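Local coordinates for protein cadherin-23 (Mus musculus, PDB 5UZ8) that probably serves as an elongated, calcium-binding adhesion protein of hearing and mechanotransduction, built from tandem extracellular cadherin repeats, at residues E17-G22 against V102-V107; Y47-L52 against L82-R87; R283-Y288 against V313-V318. All blocks are in the same frame, centred on the assembly; numbering follows the deposited sequence.

Contact 1 of 3, residues E17-G22 against V102-V107; sequences ERVLEG and VYLEIV. With CA (calcium ion), chain J; CA (calcium ion), chain K.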
loop_
_atom_site.group_PDB
_atom_site.type_symbol
_atom_site.label_atom_id
_atom_site.label_comp_id
_atom_site.label_asym_id
_atom_site.label_seq_id
_atom_site.Cartn_x
_atom_site.Cartn_y
_atom_site.Cartn_z
ATOM N N GLU A 17 -28.338 -29.707 6.045
ATOM C CA GLU A 17 -28.259 -28.663 7.045
ATOM C C GLU A 17 -27.052 -27.791 6.668
ATOM O O GLU A 17 -26.063 -28.288 6.109
ATOM C CB GLU A 17 -28.068 -29.343 8.408
ATOM C CG GLU A 17 -28.662 -28.711 9.624
ATOM C CD GLU A 17 -30.172 -28.546 9.607
ATOM O OE1 GLU A 17 -30.949 -29.523 9.760
ATOM O OE2 GLU A 17 -30.581 -27.394 9.503
ATOM N N ARG A 18 -27.153 -26.503 6.961
ATOM C CA ARG A 18 -26.015 -25.596 6.891
ATOM C C ARG A 18 -25.162 -25.676 8.150
ATOM O O ARG A 18 -25.691 -25.825 9.265
ATOM C CB ARG A 18 -26.503 -24.171 6.683
ATOM C CG ARG A 18 -27.117 -23.955 5.324
ATOM C CD ARG A 18 -28.103 -22.797 5.325
ATOM N NE ARG A 18 -27.448 -21.506 5.524
ATOM C CZ ARG A 18 -26.755 -20.836 4.595
ATOM N NH1 ARG A 18 -26.566 -21.338 3.369
ATOM N NH2 ARG A 18 -26.222 -19.646 4.898
ATOM N N VAL A 19 -23.845 -25.556 7.981
ATOM C CA VAL A 19 -22.914 -25.582 9.091
ATOM C C VAL A 19 -21.918 -24.452 8.872
ATOM O O VAL A 19 -21.289 -24.376 7.817
ATOM C CB VAL A 19 -22.149 -26.909 9.134
ATOM C CG1 VAL A 19 -21.057 -26.900 10.188
ATOM C CG2 VAL A 19 -23.125 -28.065 9.370
ATOM N N LEU A 20 -21.740 -23.614 9.875
ATOM C CA LEU A 20 -20.704 -22.562 9.778
ATOM C C LEU A 20 -19.340 -23.187 9.865
ATOM O O LEU A 20 -19.061 -23.979 10.782
ATOM C CB LEU A 20 -20.829 -21.545 10.900
ATOM C CG LEU A 20 -22.130 -20.763 10.992
ATOM C CD1 LEU A 20 -22.161 -19.968 12.291
ATOM C CD2 LEU A 20 -22.271 -19.827 9.801
ATOM N N GLU A 21 -18.457 -22.836 8.940
ATOM C CA GLU A 21 -17.067 -23.239 9.107
ATOM C C GLU A 21 -16.553 -22.800 10.478
ATOM O O GLU A 21 -16.998 -21.797 11.025
ATOM C CB GLU A 21 -16.178 -22.708 7.992
ATOM C CG GLU A 21 -16.004 -21.208 7.995
ATOM C CD GLU A 21 -14.881 -20.736 7.093
ATOM O OE1 GLU A 21 -15.026 -19.638 6.487
ATOM O OE2 GLU A 21 -13.860 -21.447 7.014
ATOM N N GLY A 22 -15.674 -23.606 11.055
ATOM C CA GLY A 22 -15.120 -23.330 12.362
ATOM C C GLY A 22 -15.924 -23.824 13.543
ATOM O O GLY A 22 -15.491 -23.627 14.691
ATOM N N VAL A 102 -26.762 -37.725 3.702
ATOM C CA VAL A 102 -26.756 -36.428 4.359
ATOM C C VAL A 102 -25.799 -35.507 3.621
ATOM O O VAL A 102 -24.691 -35.916 3.242
ATOM C CB VAL A 102 -26.385 -36.519 5.863
ATOM C CG1 VAL A 102 -26.397 -35.133 6.506
ATOM C CG2 VAL A 102 -27.367 -37.422 6.609
ATOM N N TYR A 103 -26.241 -34.266 3.426
ATOM C CA TYR A 103 -25.431 -33.248 2.744
ATOM C C TYR A 103 -25.344 -32.015 3.667
ATOM O O TYR A 103 -26.323 -31.270 3.799
ATOM C CB TYR A 103 -26.039 -32.863 1.396
ATOM C CG TYR A 103 -26.303 -34.016 0.434
ATOM C CD1 TYR A 103 -25.270 -34.632 -0.260
ATOM C CD2 TYR A 103 -27.594 -34.470 0.199
ATOM C CE1 TYR A 103 -25.505 -35.678 -1.148
ATOM C CE2 TYR A 103 -27.839 -35.528 -0.661
ATOM C CZ TYR A 103 -26.803 -36.124 -1.333
ATOM O OH TYR A 103 -27.080 -37.135 -2.222
ATOM N N LEU A 104 -24.182 -31.806 4.288
ATOM C CA LEU A 104 -23.985 -30.632 5.115
ATOM C C LEU A 104 -23.311 -29.537 4.305
ATOM O O LEU A 104 -22.203 -29.722 3.777
ATOM C CB LEU A 104 -23.177 -30.948 6.384
ATOM C CG LEU A 104 -23.730 -32.029 7.286
ATOM C CD1 LEU A 104 -22.756 -32.249 8.451
ATOM C CD2 LEU A 104 -25.125 -31.698 7.771
ATOM N N GLU A 105 -23.995 -28.408 4.206
ATOM C CA GLU A 105 -23.585 -27.279 3.375
ATOM C C GLU A 105 -22.726 -26.358 4.232
ATOM O O GLU A 105 -23.217 -25.738 5.167
ATOM C CB GLU A 105 -24.829 -26.541 2.888
ATOM C CG GLU A 105 -24.602 -25.326 1.989
ATOM C CD GLU A 105 -25.911 -24.783 1.427
ATOM O OE1 GLU A 105 -26.999 -25.194 1.874
ATOM O OE2 GLU A 105 -25.865 -23.962 0.519
ATOM N N ILE A 106 -21.437 -26.305 3.940
ATOM C CA ILE A 106 -20.541 -25.477 4.746
ATOM C C ILE A 106 -20.728 -24.002 4.359
ATOM O O ILE A 106 -20.818 -23.663 3.177
ATOM C CB ILE A 106 -19.074 -25.946 4.632
ATOM C CG1 ILE A 106 -18.939 -27.442 4.930
ATOM C CG2 ILE A 106 -18.185 -25.176 5.586
ATOM C CD1 ILE A 106 -19.645 -27.864 6.204
ATOM N N VAL A 107 -20.775 -23.129 5.365
ATOM C CA VAL A 107 -21.040 -21.702 5.167
ATOM C C VAL A 107 -19.759 -20.941 5.467
ATOM O O VAL A 107 -19.141 -21.133 6.522
ATOM C CB VAL A 107 -22.131 -21.230 6.115
ATOM C CG1 VAL A 107 -22.375 -19.732 5.983
ATOM C CG2 VAL A 107 -23.410 -22.008 5.840
HETATM CA CA CA J . -13.827 -18.119 5.167
HETATM CA CA CA K . -11.575 -20.683 6.995
HETATM O O HOH W 1 -9.388 -19.829 6.770
HETATM O O HOH W 2 -10.633 -22.010 8.832
#

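Contact 2 of 3, residues Y47-L52 against L82-R87; sequences YTLLDL and LNFTVR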
loop_
_atom_site.group_PDB
_atom_site.type_symbol
_atom_site.label_atom_id
_atom_site.label_comp_id
_atom_site.label_asym_id
_atom_site.label_seq_id
_atom_site.Cartn_x
_atom_site.Cartn_y
_atom_site.Cartn_z
ATOM N N TYR A 47 -27.582 -46.600 15.052
ATOM C CA TYR A 47 -27.156 -45.697 13.997
ATOM C C TYR A 47 -25.661 -45.822 13.809
ATOM O O TYR A 47 -24.909 -45.830 14.782
ATOM C CB TYR A 47 -27.481 -44.232 14.318
ATOM C CG TYR A 47 -28.958 -43.964 14.500
ATOM C CD1 TYR A 47 -29.569 -44.174 15.714
ATOM C CD2 TYR A 47 -29.744 -43.509 13.436
ATOM C CE1 TYR A 47 -30.933 -43.971 15.886
ATOM C CE2 TYR A 47 -31.098 -43.294 13.592
ATOM C CZ TYR A 47 -31.689 -43.501 14.821
ATOM O OH TYR A 47 -33.027 -43.267 14.977
ATOM N N THR A 48 -25.247 -45.924 12.551
ATOM C CA THR A 48 -23.847 -45.785 12.175
ATOM C C THR A 48 -23.740 -44.814 10.987
ATOM O O THR A 48 -24.737 -44.565 10.276
ATOM C CB THR A 48 -23.242 -47.143 11.780
ATOM O OG1 THR A 48 -24.009 -47.727 10.709
ATOM C CG2 THR A 48 -23.229 -48.111 12.967
ATOM N N LEU A 49 -22.536 -44.272 10.780
ATOM C CA LEU A 49 -22.217 -43.428 9.631
ATOM C C LEU A 49 -21.301 -44.161 8.655
ATOM O O LEU A 49 -20.380 -44.897 9.096
ATOM C CB LEU A 49 -21.509 -42.161 10.091
ATOM C CG LEU A 49 -22.290 -41.298 11.091
ATOM C CD1 LEU A 49 -21.598 -39.953 11.227
ATOM C CD2 LEU A 49 -23.743 -41.100 10.671
ATOM N N LEU A 50 -21.555 -43.969 7.357
ATOM C CA LEU A 50 -20.779 -44.579 6.272
ATOM C C LEU A 50 -20.349 -43.573 5.235
ATOM O O LEU A 50 -20.986 -42.545 5.057
ATOM C CB LEU A 50 -21.610 -45.639 5.557
ATOM C CG LEU A 50 -22.050 -46.811 6.408
ATOM C CD1 LEU A 50 -23.106 -47.611 5.665
ATOM C CD2 LEU A 50 -20.846 -47.680 6.731
ATOM N N ASP A 51 -19.263 -43.889 4.535
ATOM C CA ASP A 51 -18.866 -43.148 3.346
ATOM C C ASP A 51 -18.714 -41.657 3.610
ATOM O O ASP A 51 -19.264 -40.811 2.878
ATOM C CB ASP A 51 -19.856 -43.406 2.195
ATOM C CG ASP A 51 -19.750 -44.818 1.630
ATOM O OD1 ASP A 51 -18.629 -45.393 1.566
ATOM O OD2 ASP A 51 -20.778 -45.354 1.189
ATOM N N LEU A 52 -17.944 -41.330 4.646
ATOM C CA LEU A 52 -17.696 -39.922 4.971
ATOM C C LEU A 52 -16.840 -39.293 3.896
ATOM O O LEU A 52 -15.707 -39.727 3.684
ATOM C CB LEU A 52 -17.033 -39.746 6.328
ATOM C CG LEU A 52 -18.030 -39.760 7.507
ATOM C CD1 LEU A 52 -18.722 -41.109 7.596
ATOM C CD2 LEU A 52 -17.260 -39.450 8.771
ATOM N N LEU A 82 -19.823 -31.468 3.512
ATOM C CA LEU A 82 -19.536 -32.702 4.246
ATOM C C LEU A 82 -20.686 -33.659 3.953
ATOM O O LEU A 82 -21.792 -33.466 4.466
ATOM C CB LEU A 82 -19.438 -32.458 5.742
ATOM C CG LEU A 82 -18.274 -31.576 6.179
ATOM C CD1 LEU A 82 -18.354 -31.238 7.659
ATOM C CD2 LEU A 82 -16.957 -32.223 5.796
ATOM N N ASN A 83 -20.421 -34.674 3.133
ATOM C CA ASN A 83 -21.442 -35.652 2.771
ATOM C C ASN A 83 -21.144 -36.996 3.436
ATOM O O ASN A 83 -19.978 -37.385 3.629
ATOM C CB ASN A 83 -21.531 -35.783 1.244
ATOM C CG ASN A 83 -21.776 -34.446 0.565
ATOM O OD1 ASN A 83 -22.393 -33.544 1.146
ATOM N ND2 ASN A 83 -21.248 -34.280 -0.632
ATOM N N PHE A 84 -22.213 -37.711 3.789
ATOM C CA PHE A 84 -22.096 -39.022 4.370
ATOM C C PHE A 84 -23.449 -39.720 4.317
ATOM O O PHE A 84 -24.450 -39.143 3.884
ATOM C CB PHE A 84 -21.543 -38.968 5.809
ATOM C CG PHE A 84 -22.318 -38.099 6.727
ATOM C CD1 PHE A 84 -22.107 -36.714 6.740
ATOM C CD2 PHE A 84 -23.271 -38.636 7.584
ATOM C CE1 PHE A 84 -22.800 -35.908 7.613
ATOM C CE2 PHE A 84 -23.986 -37.815 8.454
ATOM C CZ PHE A 84 -23.745 -36.450 8.466
ATOM N N THR A 85 -23.437 -40.962 4.745
ATOM C CA THR A 85 -24.612 -41.797 4.791
ATOM C C THR A 85 -24.877 -42.160 6.234
ATOM O O THR A 85 -23.944 -42.518 6.963
ATOM C CB THR A 85 -24.339 -43.062 3.998
ATOM O OG1 THR A 85 -24.205 -42.726 2.623
ATOM C CG2 THR A 85 -25.436 -44.066 4.144
ATOM N N VAL A 86 -26.145 -42.108 6.637
ATOM C CA VAL A 86 -26.566 -42.630 7.926
ATOM C C VAL A 86 -27.247 -43.967 7.693
ATOM O O VAL A 86 -28.106 -44.073 6.814
ATOM C CB VAL A 86 -27.564 -41.695 8.624
ATOM C CG1 VAL A 86 -27.976 -42.304 9.953
ATOM C CG2 VAL A 86 -26.971 -40.312 8.871
ATOM N N ARG A 87 -26.818 -44.993 8.427
ATOM C CA ARG A 87 -27.453 -46.311 8.416
ATOM C C ARG A 87 -28.184 -46.485 9.726
ATOM O O ARG A 87 -27.581 -46.319 10.775
ATOM C CB ARG A 87 -26.409 -47.420 8.262
ATOM C CG ARG A 87 -26.955 -48.831 8.177
ATOM C CD ARG A 87 -25.840 -49.855 8.003
ATOM N NE ARG A 87 -26.320 -51.240 8.070
ATOM C CZ ARG A 87 -26.844 -51.928 7.049
ATOM N NH1 ARG A 87 -26.995 -51.377 5.841
ATOM N NH2 ARG A 87 -27.249 -53.186 7.235
HETATM O O HOH W 3 -26.405 -49.082 11.707
HETATM O O HOH W 4 -23.139 -44.681 1.157
#

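Contact 3 of 3, residues R283-Y288 against V313-V318; sequences RPLQSY and VEVIDV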
loop_
_atom_site.group_PDB
_atom_site.type_symbol
_atom_site.label_atom_id
_atom_site.label_comp_id
_atom_site.label_asym_id
_atom_site.label_seq_id
_atom_site.Cartn_x
_atom_site.Cartn_y
_atom_site.Cartn_z
ATOM N N ARG A 283 43.980 44.780 -12.332
ATOM C CA ARG A 283 44.949 45.866 -12.485
ATOM C C ARG A 283 44.756 46.888 -11.378
ATOM O O ARG A 283 43.686 46.927 -10.751
ATOM C CB ARG A 283 44.749 46.558 -13.842
ATOM C CG ARG A 283 43.363 47.192 -14.054
ATOM C CD ARG A 283 43.367 47.972 -15.366
ATOM N NE ARG A 283 42.065 48.524 -15.702
ATOM C CZ ARG A 283 41.549 49.640 -15.182
ATOM N NH1 ARG A 283 42.194 50.343 -14.252
ATOM N NH2 ARG A 283 40.344 50.042 -15.585
ATOM N N PRO A 284 45.754 47.768 -11.172
ATOM C CA PRO A 284 45.479 48.935 -10.331
ATOM C C PRO A 284 44.362 49.801 -10.899
ATOM O O PRO A 284 44.199 49.886 -12.126
ATOM C CB PRO A 284 46.802 49.718 -10.334
ATOM C CG PRO A 284 47.682 49.047 -11.351
ATOM C CD PRO A 284 47.166 47.676 -11.583
ATOM N N LEU A 285 43.585 50.409 -9.999
ATOM C CA LEU A 285 42.539 51.318 -10.388
ATOM C C LEU A 285 42.936 52.716 -9.964
ATOM O O LEU A 285 43.619 52.885 -8.932
ATOM C CB LEU A 285 41.235 50.938 -9.688
ATOM C CG LEU A 285 40.844 49.446 -9.761
ATOM C CD1 LEU A 285 39.564 49.190 -8.978
ATOM C CD2 LEU A 285 40.680 49.029 -11.197
ATOM N N GLN A 286 42.514 53.702 -10.758
ATOM C CA GLN A 286 42.705 55.098 -10.422
ATOM C C GLN A 286 41.408 55.682 -9.837
ATOM O O GLN A 286 40.301 55.165 -10.054
ATOM C CB GLN A 286 43.195 55.894 -11.636
ATOM C CG GLN A 286 44.639 55.537 -12.016
ATOM C CD GLN A 286 45.230 56.426 -13.096
ATOM O OE1 GLN A 286 44.652 57.444 -13.482
ATOM N NE2 GLN A 286 46.441 56.065 -13.553
ATOM N N SER A 287 41.566 56.759 -9.074
ATOM C CA SER A 287 40.502 57.211 -8.178
ATOM C C SER A 287 39.239 57.662 -8.880
ATOM O O SER A 287 38.214 57.707 -8.260
ATOM C CB SER A 287 40.984 58.373 -7.276
ATOM O OG SER A 287 41.411 59.489 -8.046
ATOM N N TYR A 288 39.342 58.099 -10.137
ATOM C CA TYR A 288 38.176 58.501 -10.911
ATOM C C TYR A 288 37.276 57.319 -11.332
ATOM O O TYR A 288 36.139 57.536 -11.749
ATOM C CB TYR A 288 38.599 59.308 -12.158
ATOM C CG TYR A 288 39.174 58.436 -13.255
ATOM C CD1 TYR A 288 40.511 58.069 -13.240
ATOM C CD2 TYR A 288 38.361 57.946 -14.299
ATOM C CE1 TYR A 288 41.058 57.255 -14.238
ATOM C CE2 TYR A 288 38.892 57.115 -15.279
ATOM C CZ TYR A 288 40.247 56.770 -15.232
ATOM O OH TYR A 288 40.802 55.916 -16.163
ATOM N N VAL A 313 31.464 49.186 -7.850
ATOM C CA VAL A 313 32.806 49.317 -7.270
ATOM C C VAL A 313 33.290 50.743 -7.437
ATOM O O VAL A 313 33.380 51.232 -8.561
ATOM C CB VAL A 313 33.804 48.392 -7.953
ATOM C CG1 VAL A 313 35.161 48.495 -7.258
ATOM C CG2 VAL A 313 33.297 46.963 -7.953
ATOM N N GLU A 314 33.545 51.418 -6.323
ATOM C CA GLU A 314 34.122 52.766 -6.348
ATOM C C GLU A 314 35.571 52.684 -5.897
ATOM O O GLU A 314 35.961 51.757 -5.185
ATOM C CB GLU A 314 33.316 53.756 -5.489
ATOM C CG GLU A 314 33.395 53.557 -3.978
ATOM C CD GLU A 314 32.940 54.781 -3.192
ATOM O OE1 GLU A 314 33.128 54.797 -1.947
ATOM O OE2 GLU A 314 32.399 55.725 -3.823
ATOM N N VAL A 315 36.378 53.637 -6.335
ATOM C CA VAL A 315 37.789 53.605 -6.006
ATOM C C VAL A 315 38.024 54.760 -5.050
ATOM O O VAL A 315 37.636 55.888 -5.351
ATOM C CB VAL A 315 38.687 53.732 -7.253
ATOM C CG1 VAL A 315 40.153 53.662 -6.857
ATOM C CG2 VAL A 315 38.356 52.642 -8.275
ATOM N N ILE A 316 38.639 54.481 -3.915
ATOM C CA ILE A 316 38.816 55.531 -2.900
ATOM C C ILE A 316 40.285 55.936 -2.776
ATOM O O ILE A 316 41.203 55.121 -2.963
ATOM C CB ILE A 316 38.222 55.143 -1.528
ATOM C CG1 ILE A 316 38.781 53.807 -1.037
ATOM C CG2 ILE A 316 36.695 55.093 -1.619
ATOM C CD1 ILE A 316 38.123 53.277 0.219
ATOM N N ASP A 317 40.471 57.218 -2.453
ATOM C CA ASP A 317 41.782 57.810 -2.273
ATOM C C ASP A 317 42.340 57.218 -0.972
ATOM O O ASP A 317 41.587 56.928 -0.045
ATOM C CB ASP A 317 41.690 59.360 -2.216
ATOM C CG ASP A 317 41.041 60.000 -3.506
ATOM O OD1 ASP A 317 39.810 59.906 -3.685
ATOM O OD2 ASP A 317 41.750 60.648 -4.310
ATOM N N VAL A 318 43.648 57.022 -0.901
ATOM C CA VAL A 318 44.238 56.176 0.162
ATOM C C VAL A 318 43.825 56.533 1.619
ATOM O O VAL A 318 44.142 57.600 2.149
ATOM C CB VAL A 318 45.780 56.125 0.024
ATOM C CG1 VAL A 318 46.414 55.365 1.199
ATOM C CG2 VAL A 318 46.161 55.488 -1.312
HETATM O O HOH W 5 36.454 57.732 -6.497
HETATM O O HOH W 6 37.870 59.550 -5.864
#

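Contact 1 of 3, residues E17-G22 against V102-V107
R18, with CG anti to the carbonyl carbon (chi1 -69°) and its chain bent at chi3, lies alongside E105 and brings its guanidinium over V107. V107 CG2 sits over the centre of one guanidinium face, 3.8 Å from R18 CZ, while E105 OE2 approaches at the edge, near the plane. The charge pairing is loose: R18 NH1 and E105 OE2 are 3.9 Å apart, a long salt bridge, and the two flat groups are turned 83° against each other. L20 CD2 packs on V107 CG1 at 3.8 Å. On the buried face, V19 CB meets I106 CD1 at 4.0 Å, and L29 of strand 28-35 packs on both V19 and L104.

The backbones form a parallel ladder, in which V19 N donates to E105 O (2.9 Å) and V107 N to V19 O. It ends with a nearly straight bond from E21 N to V107 O, 3.0 Å long. There the side chain of E21 turns to two calcium ions, CG held between its own N and carbonyl carbon. E21 OE1 binds one calcium ion at 2.3 Å and OE2 a second at 2.4 Å; OE2 also accepts a bond from Y76 N. D75, E77, D108, D111 and D144 contribute further ligands. A single carboxylate thus bridges two cations, whose charge is likely to offset the crowding of acidic groups and to tie the turn after this strand into the calcium-bound junction between repeats.

Contact 2 of 3, residues Y47-L52 against L82-R87
T48 and L50 pair with R87 and T85 through four backbone hydrogen bonds of an antiparallel ladder. T48 N donates to R87 O at 3.0 Å and T48 O accepts from R87 N at 2.8 Å; L50 and T85 exchange a matching pair. L49 and V86 form the non-hydrogen-bonded pair between them.

Apolar contacts gather on the L49 face. The CD2 methyl of L49 reaches V86 CG2 at 3.8 Å and also F84 CE2 at 4.0 Å, meeting the phenyl ring obliquely. Y47 offers its ring edge to V86 CG1, and L52 CD1 rests on F84 CB. V58 and L60 of strand 58-60 close over L49.

The face of T48, T85 and R87 carries the polar contacts, with L50 among them. T48 OG1, held between its own N and carbonyl carbon (chi1 57°), comes within 3.4 Å of R87 CB and shares a water with R87 O. R87 runs fully extended from CG to NE, and its NH1 makes a salt bridge with E99 on strand 97-107. A second water links T85 OG1 to D51 OD2.

With an apolar inward face and a mixed outer one, edge strand 46-53 pairs with inner strand 81-89, conventionally strands C and F, in the four-stranded mixed sheet of the Greek-key cadherin sandwich.

Contact 3 of 3, residues R283-Y288 against V313-V318
V315 meets L285 and the backbone of Q286 with its whole isopropyl group. CG2 lies 3.6 Å from L285 CB and is also approached by the CD1 methyl of L285. CG1, anti to the backbone N (chi1 -179°), comes within 3.5 Å of Q286 O. The two apolar side chains cross at a slant, and no direct hydrogen bond joins the segments. An alanine at V315 would probably leave L285 CB and CD1 without their apolar mate and open a gap beneath the loop.

Beyond these carbons, S287 CB only touches D317 OD2, at 3.8 Å, and the polar link is through water. A water lies 3.0 Å from S287 O and 2.9 Å from D317 OD1, although it has more acceptors within range than protons to offer. Another water sits between S287 O and V315 O, but at distances too short to interpret with confidence.

Farther out, E289 fixes the loop: OE1 accepts from Q286 N and OE2 pairs with the guanidinium of R283. R283 NH1 also donates back to P284 O at 3.0 Å. E234 packs against both S287 and V315 and accepts from V318 N.

By comparison of the repeats, S287, E289 and E234 stand where D75, E77 and E21 bind calcium, but no metal is seen here at the end of the modelled chain. The 283-288 loop runs from strand 278-281 to strand 290-298 and lies against the end of strand 306-316; V232 of strand 227-233 and F270 of strand 270-272 pack on L285.

Overall arrangement
Contacts 1 and 2 belong to the first cadherin repeat of this fragment (EC22) and to one mixed sheet, in the order 15-20, 97-107, 81-89, 46-53. Their centres are 15 Å apart, and the sheet is continuous between them: V102 N and L104 N probably bond to F84 O and L82 O. Along the chain, contact 2 is nested within the loop that contact 1 closes. Contact 3 follows in series in its third repeat (EC24), its centre 103 Å from that of contact 1 and 115 Å from that of contact 2, across the chain's centre. This separation reflects a rod of repeats joined by calcium-bound linkers, with contact 1 facing the linker between EC22 and EC23 and contact 3 at the far end.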